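Local coordinates for chorismate mutase and shikimate 5-dehydrogenase fusion protein (Clostridium acetobutylicum, PDB 3FBT) that probably catalyses the reversible NADPH-linked reduction of 3-dehydroshikimate to shikimate, as the dehydrogenase part of a fusion with chorismate mutase, at residues V70-E75 with G87-L92. Residues are numbered along the deposited sequence; the frame is centred on the assembly and turned at random.
Sequences VEVMKE and GAVNTL. With SO4 (sulfate ion), chain F.
Val70 and Ala88 bring the two backbones closest, CA to CA 4.9 Å; the 3-10 turn 72-75 follows this approach and supplies Val72 and Met73, which face the chain running from helix 81-86 into strand 91-94. Both segments belong to the substrate-binding domain: Lys69, the predicted proton acceptor, immediately precedes Val70, and Asn90, predicted to bind shikimate, has its CB pointing away from 70-75. The side-chain contact is carried by Val72 and Met73. Val72 CG1 abuts Val89 CG1 at 4.1 Å, the two side chains crossing near a right angle, while its other methyl, CG2, lies 4.0 Å from Leu92 CD1, so one valine bridges two residues of the opposite segment. Leu76 also touches Val89 and Leu92. Met73 meets Val89 CG2 with both CG (3.8 Å) and CE (3.7 Å). The bend at chi3, 136° and off the usual staggered values, turns CE over the face of the Gly87-Ala88 peptide, where it packs tightly, 3.2 Å from Ala88 N. Gly87 closes the preceding helix with a positive phi of 85°, a conformation in which a CB would press on the preceding carbonyl oxygen. At the exposed end, Val70 CG2 lies between Gly87 O (3.6 Å) and sulfate O4 (3.3 Å). Val70 N gives that O4 a weak hydrogen bond; the ion, probably from the crystallisation liquor, is also bound by Lys69 N and Arg135. No hydrogen bond crosses between the segments, so they hold by van der Waals packing of methyls on side chains and on the 87-88 peptide.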
loop_
_atom_site.group_PDB
_atom_site.type_symbol
_atom_site.label_atom_id
_atom_site.label_comp_id
_atom_site.label_asym_id
_atom_site.label_seq_id
_atom_site.Cartn_x
_atom_site.Cartn_y
_atom_site.Cartn_z
ATOM N N VAL A 70 1.908 22.003 -6.254
ATOM C CA VAL A 70 2.423 23.137 -5.510
ATOM C C VAL A 70 2.075 22.942 -4.014
ATOM O O VAL A 70 2.920 23.010 -3.153
ATOM C CB VAL A 70 1.742 24.405 -6.030
ATOM C CG1 VAL A 70 2.183 25.674 -5.229
ATOM C CG2 VAL A 70 1.949 24.500 -7.549
ATOM N N GLU A 71 0.835 22.608 -3.718
ATOM C CA GLU A 71 0.427 22.527 -2.309
ATOM C C GLU A 71 1.257 21.557 -1.500
ATOM O O GLU A 71 1.602 21.833 -0.342
ATOM C CB GLU A 71 -1.005 22.100 -2.202
ATOM C CG GLU A 71 -1.914 23.109 -2.766
ATOM C CD GLU A 71 -1.840 24.329 -1.925
ATOM O OE1 GLU A 71 -2.318 24.224 -0.763
ATOM O OE2 GLU A 71 -1.250 25.344 -2.402
ATOM N N VAL A 72 1.626 20.447 -2.127
ATOM C CA VAL A 72 2.425 19.436 -1.462
ATOM C C VAL A 72 3.766 19.941 -1.034
ATOM O O VAL A 72 4.361 19.365 -0.143
ATOM C CB VAL A 72 2.623 18.146 -2.334
ATOM C CG1 VAL A 72 3.713 18.379 -3.411
ATOM C CG2 VAL A 72 3.020 17.037 -1.462
ATOM N N MET A 73 4.249 21.019 -1.639
ATOM C CA MET A 73 5.566 21.516 -1.297
ATOM C C MET A 73 5.647 21.920 0.212
ATOM O O MET A 73 6.715 21.909 0.820
ATOM C CB MET A 73 5.961 22.680 -2.248
ATOM C CG MET A 73 6.163 22.278 -3.767
ATOM S SD MET A 73 6.587 23.770 -4.779
ATOM C CE MET A 73 7.931 23.279 -5.860
ATOM N N LYS A 74 4.517 22.283 0.798
ATOM C CA LYS A 74 4.439 22.659 2.204
ATOM C C LYS A 74 4.936 21.564 3.155
ATOM O O LYS A 74 5.316 21.840 4.298
ATOM C CB LYS A 74 2.989 23.011 2.558
ATOM C CG LYS A 74 2.632 24.431 2.172
ATOM C CD LYS A 74 1.138 24.639 2.104
ATOM C CE LYS A 74 0.784 26.105 1.707
ATOM N NZ LYS A 74 0.919 26.431 0.235
ATOM N N GLU A 75 4.972 20.335 2.647
ATOM C CA GLU A 75 5.163 19.163 3.465
ATOM C C GLU A 75 6.587 18.660 3.435
ATOM O O GLU A 75 6.926 17.761 4.160
ATOM C CB GLU A 75 4.235 18.064 2.971
ATOM C CG GLU A 75 2.781 18.481 2.959
ATOM C CD GLU A 75 2.289 18.826 4.341
ATOM O OE1 GLU A 75 2.967 18.450 5.336
ATOM O OE2 GLU A 75 1.222 19.483 4.442
ATOM N N GLY A 87 8.664 25.439 -9.865
ATOM C CA GLY A 87 7.533 25.748 -9.002
ATOM C C GLY A 87 6.521 24.609 -8.753
ATOM O O GLY A 87 5.375 24.868 -8.423
ATOM N N ALA A 88 6.894 23.342 -8.921
ATOM C CA ALA A 88 5.903 22.265 -8.787
ATOM C C ALA A 88 6.655 20.968 -8.592
ATOM O O ALA A 88 7.712 20.746 -9.166
ATOM C CB ALA A 88 4.998 22.158 -10.051
ATOM N N VAL A 89 6.086 20.102 -7.787
ATOM C CA VAL A 89 6.743 18.844 -7.475
ATOM C C VAL A 89 5.860 17.779 -7.990
ATOM O O VAL A 89 4.648 17.808 -7.712
ATOM C CB VAL A 89 6.971 18.752 -5.921
ATOM C CG1 VAL A 89 7.130 17.328 -5.477
ATOM C CG2 VAL A 89 8.232 19.615 -5.553
ATOM N N ASN A 90 6.372 16.827 -8.779
ATOM C CA ASN A 90 5.478 15.682 -9.082
ATOM C C ASN A 90 5.988 14.369 -8.517
ATOM O O ASN A 90 5.395 13.346 -8.805
ATOM C CB ASN A 90 5.278 15.483 -10.595
ATOM C CG ASN A 90 6.497 14.895 -11.220
ATOM O OD1 ASN A 90 7.571 15.063 -10.677
ATOM N ND2 ASN A 90 6.361 14.171 -12.339
ATOM N N THR A 91 7.078 14.373 -7.732
ATOM C CA THR A 91 7.683 13.110 -7.252
ATOM C C THR A 91 8.157 13.296 -5.779
ATOM O O THR A 91 8.817 14.298 -5.473
ATOM C CB THR A 91 8.942 12.722 -8.081
ATOM O OG1 THR A 91 8.610 12.549 -9.462
ATOM C CG2 THR A 91 9.652 11.464 -7.526
ATOM N N LEU A 92 7.805 12.362 -4.886
ATOM C CA LEU A 92 8.137 12.475 -3.474
ATOM C C LEU A 92 8.991 11.279 -3.065
ATOM O O LEU A 92 8.659 10.181 -3.388
ATOM C CB LEU A 92 6.902 12.554 -2.597
ATOM C CG LEU A 92 5.799 13.520 -3.061
ATOM C CD1 LEU A 92 4.691 13.445 -2.035
ATOM C CD2 LEU A 92 6.324 14.942 -3.084
HETATM S S SO4 F . -1.263 21.706 -9.509
HETATM O O1 SO4 F . -0.929 21.902 -10.928
HETATM O O2 SO4 F . -2.605 22.201 -9.170
HETATM O O3 SO4 F . -1.225 20.278 -9.281
HETATM O O4 SO4 F . -0.373 22.567 -8.756
#